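Local coordinates for protein chitinase A (Pteris ryukyuensis, PDB 4RL3) that probably hydrolyses the glycosidic bonds of chitin, as the catalytic domain of a family 18 class III chitinase that lacks disulfide bonds, at residues Asp160-Phe170 with Ser205-Val213; Pro226-Gln234 with Tyr262-Leu270. All coordinates share one frame; numbering follows the deposited sequence.

Interaction 1: residues Asp160-Phe170 with Ser205-Val213; sequences DGVESQYTALF and SKYGGGAKV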
ATOM      1  N   ASP A 160       3.368  11.794   7.219  1.00  6.33           N
ATOM      2  CA  ASP A 160       3.485  13.255   7.322  1.00  6.75           C
ATOM      3  C   ASP A 160       4.722  13.816   6.628  1.00  6.85           C
ATOM      4  O   ASP A 160       4.669  14.896   6.036  1.00  6.88           O
ATOM      5  CB  ASP A 160       3.449  13.710   8.782  1.00  6.93           C
ATOM      6  CG  ASP A 160       2.059  13.578   9.409  1.00  7.20           C
ATOM      7  OD1 ASP A 160       1.052  13.465   8.677  1.00  7.27           O
ATOM      8  OD2 ASP A 160       1.986  13.616  10.656  1.00  8.11           O
ATOM      9  N   GLY A 161       5.825  13.073   6.685  1.00  7.08           N
ATOM     10  CA  GLY A 161       7.083  13.503   6.076  1.00  7.18           C
ATOM     11  C   GLY A 161       7.038  13.701   4.573  1.00  7.26           C
ATOM     12  O   GLY A 161       7.906  14.387   4.010  1.00  7.99           O
ATOM     13  N   VAL A 162       6.033  13.113   3.921  1.00  6.81           N
ATOM     14  CA  VAL A 162       5.823  13.283   2.482  1.00  6.61           C
ATOM     15  C   VAL A 162       4.469  13.935   2.160  1.00  6.64           C
ATOM     16  O   VAL A 162       3.917  13.753   1.081  1.00  6.33           O
ATOM     17  CB  VAL A 162       6.013  11.940   1.740  1.00  6.49           C
ATOM     18  CG1 VAL A 162       7.463  11.486   1.880  1.00  6.55           C
ATOM     19  CG2 VAL A 162       5.061  10.861   2.244  1.00  6.54           C
ATOM     20  N   GLU A 163       3.969  14.752   3.089  1.00  6.85           N
ATOM     21  CA  GLU A 163       2.680  15.434   2.931  1.00  7.41           C
ATOM     22  C   GLU A 163       2.609  16.327   1.701  1.00  7.39           C
ATOM     23  O   GLU A 163       1.602  16.324   0.989  1.00  7.33           O
ATOM     24  CB  GLU A 163       2.403  16.274   4.186  1.00  7.86           C
ATOM     25  CG  GLU A 163       1.092  17.047   4.205  1.00  8.48           C
ATOM     26  CD  GLU A 163       0.857  17.670   5.566  1.00  9.10           C
ATOM     27  OE1 GLU A 163       0.798  16.908   6.561  1.00  9.55           O
ATOM     28  OE2 GLU A 163       0.780  18.924   5.654  1.00 10.62           O
ATOM     29  N   SER A 164       3.675  17.092   1.454  1.00  7.74           N
ATOM     30  CA  SER A 164       3.693  18.009   0.320  1.00  8.11           C
ATOM     31  C   SER A 164       3.440  17.280  -1.002  1.00  7.51           C
ATOM     32  O   SER A 164       2.637  17.715  -1.835  1.00  7.51           O
ATOM     33  CB  SER A 164       5.033  18.742   0.260  1.00  8.86           C
ATOM     34  OG  SER A 164       4.998  19.715  -0.766  1.00 10.86           O
ATOM     35  N   GLN A 165       4.112  16.152  -1.182  1.00  6.84           N
ATOM     36  CA  GLN A 165       3.991  15.381  -2.413  1.00  6.55           C
ATOM     37  C   GLN A 165       2.631  14.718  -2.541  1.00  6.04           C
ATOM     38  O   GLN A 165       1.972  14.819  -3.576  1.00  5.88           O
ATOM     39  CB  GLN A 165       5.074  14.311  -2.492  1.00  6.77           C
ATOM     40  CG  GLN A 165       6.470  14.867  -2.752  1.00  7.00           C
ATOM     41  CD  GLN A 165       7.199  15.373  -1.515  1.00  7.32           C
ATOM     42  OE1 GLN A 165       6.777  15.163  -0.369  1.00  7.81           O
ATOM     43  NE2 GLN A 165       8.316  16.050  -1.749  1.00  7.82           N
ATOM     44  N   TYR A 166       2.209  14.010  -1.504  1.00  5.63           N
ATOM     45  CA  TYR A 166       1.000  13.204  -1.630  1.00  5.46           C
ATOM     46  C   TYR A 166      -0.305  13.989  -1.526  1.00  5.61           C
ATOM     47  O   TYR A 166      -1.292  13.611  -2.151  1.00  5.58           O
ATOM     48  CB  TYR A 166       1.038  12.024  -0.674  1.00  5.21           C
ATOM     49  CG  TYR A 166       1.966  10.929  -1.160  1.00  5.11           C
ATOM     50  CD1 TYR A 166       1.525   9.976  -2.080  1.00  5.11           C
ATOM     51  CD2 TYR A 166       3.288  10.866  -0.737  1.00  5.09           C
ATOM     52  CE1 TYR A 166       2.366   8.982  -2.540  1.00  5.02           C
ATOM     53  CE2 TYR A 166       4.135   9.877  -1.199  1.00  5.04           C
ATOM     54  CZ  TYR A 166       3.671   8.940  -2.100  1.00  5.00           C
ATOM     55  OH  TYR A 166       4.515   7.942  -2.558  1.00  4.96           O
ATOM     56  N   THR A 167      -0.333  15.080  -0.755  1.00  5.81           N
ATOM     57  CA  THR A 167      -1.541  15.911  -0.768  1.00  6.03           C
ATOM     58  C   THR A 167      -1.738  16.598  -2.125  1.00  6.12           C
ATOM     59  O   THR A 167      -2.867  16.753  -2.595  1.00  6.50           O
ATOM     60  CB  THR A 167      -1.580  16.966   0.359  1.00  6.04           C
ATOM     61  OG1 THR A 167      -0.437  17.835   0.272  1.00  6.13           O
ATOM     62  CG2 THR A 167      -1.665  16.302   1.734  1.00  6.14           C
ATOM     63  N   ALA A 168      -0.642  17.015  -2.756  1.00  6.12           N
ATOM     64  CA  ALA A 168      -0.718  17.591  -4.096  1.00  6.17           C
ATOM     65  C   ALA A 168      -1.265  16.550  -5.067  1.00  6.25           C
ATOM     66  O   ALA A 168      -2.158  16.835  -5.865  1.00  6.36           O
ATOM     67  CB  ALA A 168       0.646  18.080  -4.555  1.00  6.08           C
ATOM     68  N   LEU A 169      -0.732  15.333  -4.976  1.00  6.42           N
ATOM     69  CA  LEU A 169      -1.185  14.232  -5.820  1.00  6.63           C
ATOM     70  C   LEU A 169      -2.664  13.923  -5.585  1.00  6.72           C
ATOM     71  O   LEU A 169      -3.444  13.862  -6.534  1.00  6.72           O
ATOM     72  CB  LEU A 169      -0.337  12.983  -5.566  1.00  6.75           C
ATOM     73  CG  LEU A 169      -0.721  11.686  -6.283  1.00  6.90           C
ATOM     74  CD1 LEU A 169      -0.787  11.861  -7.802  1.00  7.01           C
ATOM     75  CD2 LEU A 169       0.244  10.574  -5.883  1.00  7.02           C
ATOM     76  N   PHE A 170      -3.066  13.754  -4.324  1.00  6.89           N
ATOM     77  CA  PHE A 170      -4.452  13.399  -4.034  1.00  7.12           C
ATOM     78  C   PHE A 170      -5.445  14.496  -4.418  1.00  7.86           C
ATOM     79  O   PHE A 170      -6.509  14.213  -4.963  1.00  7.92           O
ATOM     80  CB  PHE A 170      -4.647  13.025  -2.557  1.00  6.92           C
ATOM     81  CG  PHE A 170      -6.031  12.516  -2.256  1.00  6.64           C
ATOM     82  CD1 PHE A 170      -6.381  11.203  -2.543  1.00  6.56           C
ATOM     83  CD2 PHE A 170      -6.999  13.359  -1.734  1.00  6.57           C
ATOM     84  CE1 PHE A 170      -7.662  10.731  -2.297  1.00  6.51           C
ATOM     85  CE2 PHE A 170      -8.280  12.893  -1.502  1.00  6.50           C
ATOM     86  CZ  PHE A 170      -8.612  11.581  -1.768  1.00  6.52           C
ATOM     87  N   SER A 205      -8.415  14.746   7.350  1.00  6.61           N
ATOM     88  CA  SER A 205      -8.716  16.108   6.896  1.00  6.98           C
ATOM     89  C   SER A 205      -7.863  16.564   5.705  1.00  6.97           C
ATOM     90  O   SER A 205      -8.281  17.452   4.957  1.00  7.76           O
ATOM     91  CB  SER A 205      -8.566  17.109   8.050  1.00  7.16           C
ATOM     92  OG  SER A 205      -7.216  17.427   8.290  1.00  7.43           O
ATOM     93  N   LYS A 206      -6.690  15.950   5.532  1.00  6.89           N
ATOM     94  CA  LYS A 206      -5.748  16.284   4.455  1.00  6.73           C
ATOM     95  C   LYS A 206      -5.941  15.458   3.190  1.00  6.68           C
ATOM     96  O   LYS A 206      -5.386  15.804   2.139  1.00  6.83           O
ATOM     97  CB  LYS A 206      -4.311  16.078   4.945  1.00  6.74           C
ATOM     98  CG  LYS A 206      -3.946  16.959   6.130  1.00  6.78           C
ATOM     99  CD  LYS A 206      -2.657  16.516   6.792  1.00  6.82           C
ATOM    100  CE  LYS A 206      -2.316  17.420   7.969  1.00  6.87           C
ATOM    101  NZ  LYS A 206      -1.076  16.979   8.661  1.00  6.90           N
ATOM    102  N   TYR A 207      -6.730  14.382   3.293  1.00  6.37           N
ATOM    103  CA  TYR A 207      -6.896  13.412   2.207  1.00  6.29           C
ATOM    104  C   TYR A 207      -8.373  13.145   1.929  1.00  6.37           C
ATOM    105  O   TYR A 207      -8.813  11.994   1.772  1.00  6.33           O
ATOM    106  CB  TYR A 207      -6.128  12.126   2.520  1.00  6.06           C
ATOM    107  CG  TYR A 207      -4.650  12.337   2.386  1.00  5.95           C
ATOM    108  CD1 TYR A 207      -4.058  12.364   1.123  1.00  5.84           C
ATOM    109  CD2 TYR A 207      -3.841  12.548   3.495  1.00  5.81           C
ATOM    110  CE1 TYR A 207      -2.704  12.579   0.976  1.00  5.87           C
ATOM    111  CE2 TYR A 207      -2.479  12.753   3.355  1.00  5.84           C
ATOM    112  CZ  TYR A 207      -1.923  12.770   2.082  1.00  5.84           C
ATOM    113  OH  TYR A 207      -0.573  12.990   1.918  1.00  5.76           O
ATOM    114  N   GLY A 208      -9.138  14.231   1.881  1.00  6.43           N
ATOM    115  CA  GLY A 208     -10.509  14.183   1.387  1.00  6.53           C
ATOM    116  C   GLY A 208     -11.596  14.016   2.432  1.00  6.36           C
ATOM    117  O   GLY A 208     -12.775  13.975   2.081  1.00  6.77           O
ATOM    118  N   GLY A 209     -11.214  13.925   3.707  1.00  6.02           N
ATOM    119  CA  GLY A 209     -12.171  13.923   4.817  1.00  5.80           C
ATOM    120  C   GLY A 209     -12.275  12.614   5.563  1.00  5.65           C
ATOM    121  O   GLY A 209     -12.745  12.587   6.688  1.00  5.42           O
ATOM    122  N   GLY A 210     -11.829  11.519   4.950  1.00  5.44           N
ATOM    123  CA  GLY A 210     -11.864  10.224   5.611  1.00  5.45           C
ATOM    124  C   GLY A 210     -12.504   9.081   4.849  1.00  5.40           C
ATOM    125  O   GLY A 210     -12.197   7.926   5.120  1.00  5.39           O
ATOM    126  N   ALA A 211     -13.386   9.379   3.893  1.00  5.37           N
ATOM    127  CA  ALA A 211     -14.092   8.325   3.162  1.00  5.34           C
ATOM    128  C   ALA A 211     -13.146   7.310   2.559  1.00  5.32           C
ATOM    129  O   ALA A 211     -13.492   6.144   2.430  1.00  5.43           O
ATOM    130  CB  ALA A 211     -14.960   8.926   2.062  1.00  5.37           C
ATOM    131  N   LYS A 212     -11.961   7.768   2.162  1.00  5.22           N
ATOM    132  CA  LYS A 212     -10.998   6.904   1.489  1.00  5.26           C
ATOM    133  C   LYS A 212      -9.790   6.585   2.362  1.00  5.15           C
ATOM    134  O   LYS A 212      -8.867   5.905   1.920  1.00  5.13           O
ATOM    135  CB  LYS A 212     -10.520   7.587   0.205  1.00  5.51           C
ATOM    136  CG  LYS A 212     -11.608   7.754  -0.835  1.00  5.65           C
ATOM    137  CD  LYS A 212     -11.076   8.419  -2.093  1.00  5.89           C
ATOM    138  CE  LYS A 212     -12.035   8.263  -3.259  1.00  6.16           C
ATOM    139  NZ  LYS A 212     -11.629   9.113  -4.404  1.00  6.40           N
ATOM    140  N   VAL A 213      -9.765   7.084   3.590  1.00  5.04           N
ATOM    141  CA  VAL A 213      -8.551   7.016   4.394  1.00  5.04           C
ATOM    142  C   VAL A 213      -8.611   5.821   5.353  1.00  5.02           C
ATOM    143  O   VAL A 213      -9.403   5.796   6.285  1.00  4.97           O
ATOM    144  CB  VAL A 213      -8.290   8.337   5.158  1.00  5.07           C
ATOM    145  CG1 VAL A 213      -6.976   8.255   5.917  1.00  5.14           C
ATOM    146  CG2 VAL A 213      -8.268   9.514   4.185  1.00  5.12           C
TER
HETATM  147  O   HOH W   1      -1.547  14.321   9.411  1.00  8.16           O
HETATM  148  O   HOH W   2       0.396  16.132  11.276  1.00 15.83           O
HETATM  149  O   HOH W   3      -5.226  16.055  -0.708  1.00 12.68           O

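Interaction 2: residues Pro226-Gln234 with Tyr262-Leu270; sequences PSTVLSACQ and YEQQAQTLL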
ATOM      1  N   PRO A 226      -0.707  -2.470  18.146  1.00  7.90           N
ATOM      2  CA  PRO A 226      -1.883  -2.954  17.432  1.00  8.05           C
ATOM      3  C   PRO A 226      -3.168  -3.042  18.250  1.00  8.21           C
ATOM      4  O   PRO A 226      -4.233  -2.666  17.755  1.00  7.96           O
ATOM      5  CB  PRO A 226      -1.446  -4.345  16.955  1.00  8.00           C
ATOM      6  CG  PRO A 226       0.010  -4.181  16.723  1.00  8.08           C
ATOM      7  CD  PRO A 226       0.493  -3.256  17.807  1.00  7.99           C
ATOM      8  N   SER A 227      -3.090  -3.537  19.491  1.00  8.65           N
ATOM      9  CA  SER A 227      -4.282  -3.643  20.323  1.00  9.23           C
ATOM     10  C   SER A 227      -4.886  -2.264  20.598  1.00  8.93           C
ATOM     11  O   SER A 227      -6.097  -2.094  20.611  1.00  9.27           O
ATOM     12  CB  SER A 227      -3.972  -4.356  21.642  1.00  9.61           C
ATOM     13  OG  SER A 227      -2.986  -3.668  22.379  1.00 11.20           O
ATOM     14  N   THR A 228      -4.022  -1.271  20.755  1.00  9.02           N
ATOM     15  CA  THR A 228      -4.458   0.106  20.981  1.00  8.91           C
ATOM     16  C   THR A 228      -5.095   0.688  19.720  1.00  8.63           C
ATOM     17  O   THR A 228      -6.147   1.331  19.770  1.00  8.37           O
ATOM     18  CB  THR A 228      -3.273   0.955  21.442  1.00  9.14           C
ATOM     19  OG1 THR A 228      -2.822   0.449  22.703  1.00  9.63           O
ATOM     20  CG2 THR A 228      -3.656   2.432  21.577  1.00  9.35           C
ATOM     21  N   VAL A 229      -4.462   0.449  18.583  1.00  8.37           N
ATOM     22  CA  VAL A 229      -5.045   0.886  17.324  1.00  8.26           C
ATOM     23  C   VAL A 229      -6.412   0.246  17.082  1.00  8.22           C
ATOM     24  O   VAL A 229      -7.348   0.915  16.631  1.00  7.71           O
ATOM     25  CB  VAL A 229      -4.108   0.591  16.135  1.00  8.34           C
ATOM     26  CG1 VAL A 229      -4.795   0.942  14.822  1.00  8.37           C
ATOM     27  CG2 VAL A 229      -2.811   1.364  16.287  1.00  8.37           C
ATOM     28  N   LEU A 230      -6.538  -1.047  17.386  1.00  8.31           N
ATOM     29  CA  LEU A 230      -7.808  -1.734  17.196  1.00  8.78           C
ATOM     30  C   LEU A 230      -8.912  -1.128  18.068  1.00  8.97           C
ATOM     31  O   LEU A 230     -10.048  -0.984  17.623  1.00  8.91           O
ATOM     32  CB  LEU A 230      -7.657  -3.250  17.402  1.00  8.83           C
ATOM     33  CG  LEU A 230      -6.884  -3.926  16.262  1.00  8.88           C
ATOM     34  CD1 LEU A 230      -6.286  -5.259  16.687  1.00  9.09           C
ATOM     35  CD2 LEU A 230      -7.760  -4.077  15.033  1.00  8.78           C
ATOM     36  N   SER A 231      -8.555  -0.720  19.284  1.00  9.40           N
ATOM     37  CA  SER A 231      -9.491  -0.002  20.147  1.00 10.16           C
ATOM     38  C   SER A 231      -9.948   1.330  19.534  1.00  9.99           C
ATOM     39  O   SER A 231     -11.142   1.629  19.496  1.00  9.79           O
ATOM     40  CB  SER A 231      -8.876   0.215  21.527  1.00 10.67           C
ATOM     41  OG  SER A 231      -8.723  -1.014  22.206  1.00 12.25           O
ATOM     42  N   ALA A 232      -9.002   2.102  19.017  1.00  9.81           N
ATOM     43  CA  ALA A 232      -9.332   3.342  18.308  1.00  9.78           C
ATOM     44  C   ALA A 232     -10.213   3.079  17.097  1.00  9.92           C
ATOM     45  O   ALA A 232     -11.135   3.831  16.808  1.00 10.02           O
ATOM     46  CB  ALA A 232      -8.061   4.055  17.872  1.00  9.53           C
ATOM     47  N   CYS A 233      -9.919   2.003  16.375  1.00  9.84           N
ATOM     48  CA  CYS A 233     -10.689   1.649  15.197  1.00 10.02           C
ATOM     49  C   CYS A 233     -12.147   1.324  15.535  1.00 10.65           C
ATOM     50  O   CYS A 233     -13.038   1.587  14.745  1.00 10.43           O
ATOM     51  CB  CYS A 233     -10.040   0.480  14.461  1.00  9.89           C
ATOM     52  SG  CYS A 233      -8.586   0.951  13.501  1.00  9.52           S
ATOM     53  N   GLN A 234     -12.380   0.739  16.709  1.00 11.75           N
ATOM     54  CA  GLN A 234     -13.753   0.473  17.156  1.00 13.14           C
ATOM     55  C   GLN A 234     -14.542   1.784  17.329  1.00 12.85           C
ATOM     56  O   GLN A 234     -15.729   1.851  16.980  1.00 12.13           O
ATOM     57  CB  GLN A 234     -13.761  -0.379  18.438  1.00 14.92           C
ATOM     58  CG  GLN A 234     -15.150  -0.753  18.957  1.00 16.61           C
ATOM     59  CD  GLN A 234     -16.045  -1.391  17.904  1.00 18.23           C
ATOM     60  OE1 GLN A 234     -15.743  -2.471  17.387  1.00 20.58           O
ATOM     61  NE2 GLN A 234     -17.152  -0.725  17.573  1.00 19.04           N
ATOM     62  N   TYR A 262      -3.496 -10.211  14.936  1.00  6.04           N
ATOM     63  CA  TYR A 262      -4.050  -8.874  14.710  1.00  6.11           C
ATOM     64  C   TYR A 262      -4.688  -8.707  13.322  1.00  6.04           C
ATOM     65  O   TYR A 262      -5.651  -7.954  13.174  1.00  5.87           O
ATOM     66  CB  TYR A 262      -2.995  -7.805  14.979  1.00  6.32           C
ATOM     67  CG  TYR A 262      -2.536  -7.813  16.409  1.00  6.69           C
ATOM     68  CD1 TYR A 262      -3.440  -7.592  17.445  1.00  7.01           C
ATOM     69  CD2 TYR A 262      -1.208  -8.055  16.737  1.00  6.99           C
ATOM     70  CE1 TYR A 262      -3.033  -7.598  18.764  1.00  7.28           C
ATOM     71  CE2 TYR A 262      -0.792  -8.057  18.061  1.00  7.30           C
ATOM     72  CZ  TYR A 262      -1.710  -7.829  19.062  1.00  7.36           C
ATOM     73  OH  TYR A 262      -1.290  -7.835  20.377  1.00  8.42           O
ATOM     74  N   GLU A 263      -4.191  -9.444  12.326  1.00  5.92           N
ATOM     75  CA  GLU A 263      -4.862  -9.518  11.025  1.00  5.87           C
ATOM     76  C   GLU A 263      -6.291 -10.010  11.216  1.00  5.89           C
ATOM     77  O   GLU A 263      -7.242  -9.473  10.640  1.00  5.69           O
ATOM     78  CB  GLU A 263      -4.143 -10.492  10.088  1.00  5.89           C
ATOM     79  CG  GLU A 263      -2.937  -9.946   9.331  1.00  5.91           C
ATOM     80  CD  GLU A 263      -1.665  -9.833  10.155  1.00  5.98           C
ATOM     81  OE1 GLU A 263      -0.636  -9.433   9.572  1.00  6.02           O
ATOM     82  OE2 GLU A 263      -1.654 -10.141  11.372  1.00  6.13           O
ATOM     83  N   GLN A 264      -6.431 -11.059  12.011  1.00  5.76           N
ATOM     84  CA  GLN A 264      -7.747 -11.633  12.275  1.00  5.94           C
ATOM     85  C   GLN A 264      -8.643 -10.656  13.025  1.00  5.95           C
ATOM     86  O   GLN A 264      -9.806 -10.446  12.654  1.00  5.85           O
ATOM     87  CB  GLN A 264      -7.588 -12.932  13.060  1.00  6.10           C
ATOM     88  CG  GLN A 264      -8.896 -13.562  13.517  1.00  6.51           C
ATOM     89  CD  GLN A 264      -9.356 -13.061  14.871  1.00  6.75           C
ATOM     90  OE1 GLN A 264     -10.488 -12.579  15.034  1.00  7.72           O
ATOM     91  NE2 GLN A 264      -8.483 -13.133  15.836  1.00  6.61           N
ATOM     92  N   GLN A 265      -8.104 -10.083  14.086  1.00  6.00           N
ATOM     93  CA  GLN A 265      -8.850  -9.116  14.870  1.00  6.10           C
ATOM     94  C   GLN A 265      -9.320  -7.932  14.039  1.00  6.16           C
ATOM     95  O   GLN A 265     -10.452  -7.499  14.189  1.00  6.18           O
ATOM     96  CB  GLN A 265      -8.034  -8.639  16.052  1.00  6.36           C
ATOM     97  CG  GLN A 265      -7.909  -9.701  17.123  1.00  6.51           C
ATOM     98  CD  GLN A 265      -7.069  -9.211  18.266  1.00  6.77           C
ATOM     99  OE1 GLN A 265      -7.260  -8.081  18.723  1.00  7.31           O
ATOM    100  NE2 GLN A 265      -6.131 -10.032  18.732  1.00  6.82           N
ATOM    101  N   ALA A 266      -8.459  -7.426  13.160  1.00  5.98           N
ATOM    102  CA  ALA A 266      -8.834  -6.305  12.314  1.00  6.05           C
ATOM    103  C   ALA A 266     -10.013  -6.632  11.410  1.00  6.06           C
ATOM    104  O   ALA A 266     -10.936  -5.819  11.253  1.00  6.17           O
ATOM    105  CB  ALA A 266      -7.653  -5.851  11.488  1.00  5.99           C
ATOM    106  N   GLN A 267     -10.002  -7.822  10.823  1.00  6.05           N
ATOM    107  CA  GLN A 267     -11.070  -8.231   9.926  1.00  6.15           C
ATOM    108  C   GLN A 267     -12.358  -8.520  10.683  1.00  6.41           C
ATOM    109  O   GLN A 267     -13.449  -8.213  10.198  1.00  6.52           O
ATOM    110  CB  GLN A 267     -10.643  -9.438   9.090  1.00  6.07           C
ATOM    111  CG  GLN A 267      -9.507  -9.107   8.140  1.00  6.01           C
ATOM    112  CD  GLN A 267      -8.960 -10.325   7.456  1.00  5.91           C
ATOM    113  OE1 GLN A 267      -9.555 -10.814   6.498  1.00  5.77           O
ATOM    114  NE2 GLN A 267      -7.817 -10.819   7.931  1.00  5.85           N
ATOM    115  N   THR A 268     -12.232  -9.115  11.868  1.00  6.78           N
ATOM    116  CA  THR A 268     -13.393  -9.357  12.712  1.00  7.04           C
ATOM    117  C   THR A 268     -14.038  -8.027  13.104  1.00  7.42           C
ATOM    118  O   THR A 268     -15.269  -7.897  13.052  1.00  7.40           O
ATOM    119  CB  THR A 268     -13.002 -10.216  13.924  1.00  7.18           C
ATOM    120  OG1 THR A 268     -12.764 -11.543  13.452  1.00  7.02           O
ATOM    121  CG2 THR A 268     -14.092 -10.258  15.000  1.00  7.26           C
ATOM    122  N   LEU A 269     -13.216  -7.035  13.429  1.00  7.59           N
ATOM    123  CA  LEU A 269     -13.751  -5.711  13.786  1.00  8.11           C
ATOM    124  C   LEU A 269     -14.542  -5.123  12.619  1.00  8.26           C
ATOM    125  O   LEU A 269     -15.624  -4.566  12.810  1.00  8.51           O
ATOM    126  CB  LEU A 269     -12.621  -4.768  14.208  1.00  8.28           C
ATOM    127  CG  LEU A 269     -12.980  -3.332  14.614  1.00  8.70           C
ATOM    128  CD1 LEU A 269     -11.846  -2.774  15.441  1.00  8.88           C
ATOM    129  CD2 LEU A 269     -13.255  -2.414  13.431  1.00  8.90           C
ATOM    130  N   LEU A 270     -14.001  -5.244  11.411  1.00  8.56           N
ATOM    131  CA  LEU A 270     -14.645  -4.658  10.238  1.00  9.00           C
ATOM    132  C   LEU A 270     -15.967  -5.334   9.884  1.00 10.01           C
ATOM    133  O   LEU A 270     -16.846  -4.691   9.315  1.00 10.54           O
ATOM    134  CB  LEU A 270     -13.700  -4.674   9.035  1.00  8.86           C
ATOM    135  CG  LEU A 270     -12.503  -3.729   9.164  1.00  8.69           C
ATOM    136  CD1 LEU A 270     -11.495  -4.046   8.074  1.00  8.62           C
ATOM    137  CD2 LEU A 270     -12.916  -2.266   9.123  1.00  8.72           C
TER
HETATM  138  O   HOH W   4      -0.632  -4.871  20.655  1.00 10.47           O

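Interaction 1: residues Asp160-Phe170 with Ser205-Val213
Lys206 NZ is gripped by Glu163 and by two waters. The bond from Lys206 NZ to Glu163 OE1 is 2.8 Å long and makes a salt bridge, with NZ coming from above the carboxylate plane. One water links NZ to Asp160 OD1, and another, weakly held by NZ, links it to Asp160 OD2. Glu163 thus holds the ammonium group directly, Asp160 through waters. Asp160 OD2 is also hydrogen-bonded to Tyr187 OH.

Tyr207 OH is 3.2 Å from Tyr166 CB, and Thr167 CG2 meets Tyr207 CZ at 3.6 Å. The edge of Tyr207 is turned to the face of Phe170 in an offset edge-to-face pair, planes at 69°. CG of Phe170 stands anti to its backbone N (chi1 -174°), which sends the ring across to the backbone of Tyr207 and Gly208. Lys212 CD touches the ring edge at Phe170 CZ, 4.0 Å away. A further water joins Thr167 O to Lys206 O.

In the outer layer of the TIM barrel, the contact ties helix 163-173 to the end of helix 193-206 and the loop after it. Phe170 and Tyr207 both pack inward on Ile156 and Val180 of barrel strands 153-156 and 179-180.

Interaction 2: residues Pro226-Gln234 with Tyr262-Leu270
Helices 226-238 and 261-271 of the TIM barrel's outer layer pack side by side here. The segments 226-234 and 262-270 run nearly parallel, at 6°, and their axes approach to 10.6 Å at the closest. Pro226 and Tyr262 meet near the start of the contact. Pro226 CB sits over the centre of the Tyr262 ring, 3.6 Å from its centroid and 10° off the ring normal, which is a CH-pi contact. At the far end of the same ring, a water accepts from Ser227 N and is hydrogen-bonded to Tyr262 OH.

Leu230 is the knob of a knob-into-hole contact. Tyr262, Gln265, Ala266 and Leu269 form the hole. The two methyl groups of Leu230 go to different places. Leu230 CD1 lies 3.8 Å from Tyr262 CD1 and also touches the side chain of Gln265. Leu230 CD2 is directed at the backbone of the other helix, 3.7 Å from Ala266 CA. This close approach is consistent with the small side chain of Ala266.

Leu269 reaches back from helix 261-271. Its CG points away from its own N (chi1 180°), which brings Leu269 CD1 to 3.3 Å from Leu230 O. Leu269 CD1 also rests on Cys233 CB, 3.8 Å away. Gln234 OE1 lies 4.0 Å from Leu269 CG, while Gln234 NE2 is hydrogen-bonded to Ser238. The contact is mainly apolar, and no direct hydrogen bond joins the two segments.

Helix 226-238 also packs on helix 193-206, where Val229 and Ala232 touch Tyr196. Strand 215-218 lies beneath both helices near the start of the contact, with Phe217 touching Pro226 and Tyr262. Ala266 and Leu270 rest on Phe4 of strand 3-8.

Overall arrangement
Interactions 1 and 2 lie in the helical outer layer of the same barrel, with centres about 23 Å apart. They follow one another along the chain, and their nearest atoms are about 9 Å apart. Both are partly buried. Helix 193-206 connects them: its end belongs to interaction 1, while its earlier part packs on helix 226-238 of interaction 2. The chemistry differs. In interaction 1 Tyr166, Phe170 and Tyr207 are buried, and the more exposed Lys206-Glu163 salt bridge with its waters borders them. Interaction 2 joins two helices by apolar interlocking around the buried Leu230, with a water at one end. In each, inner side chains reach the barrel strands.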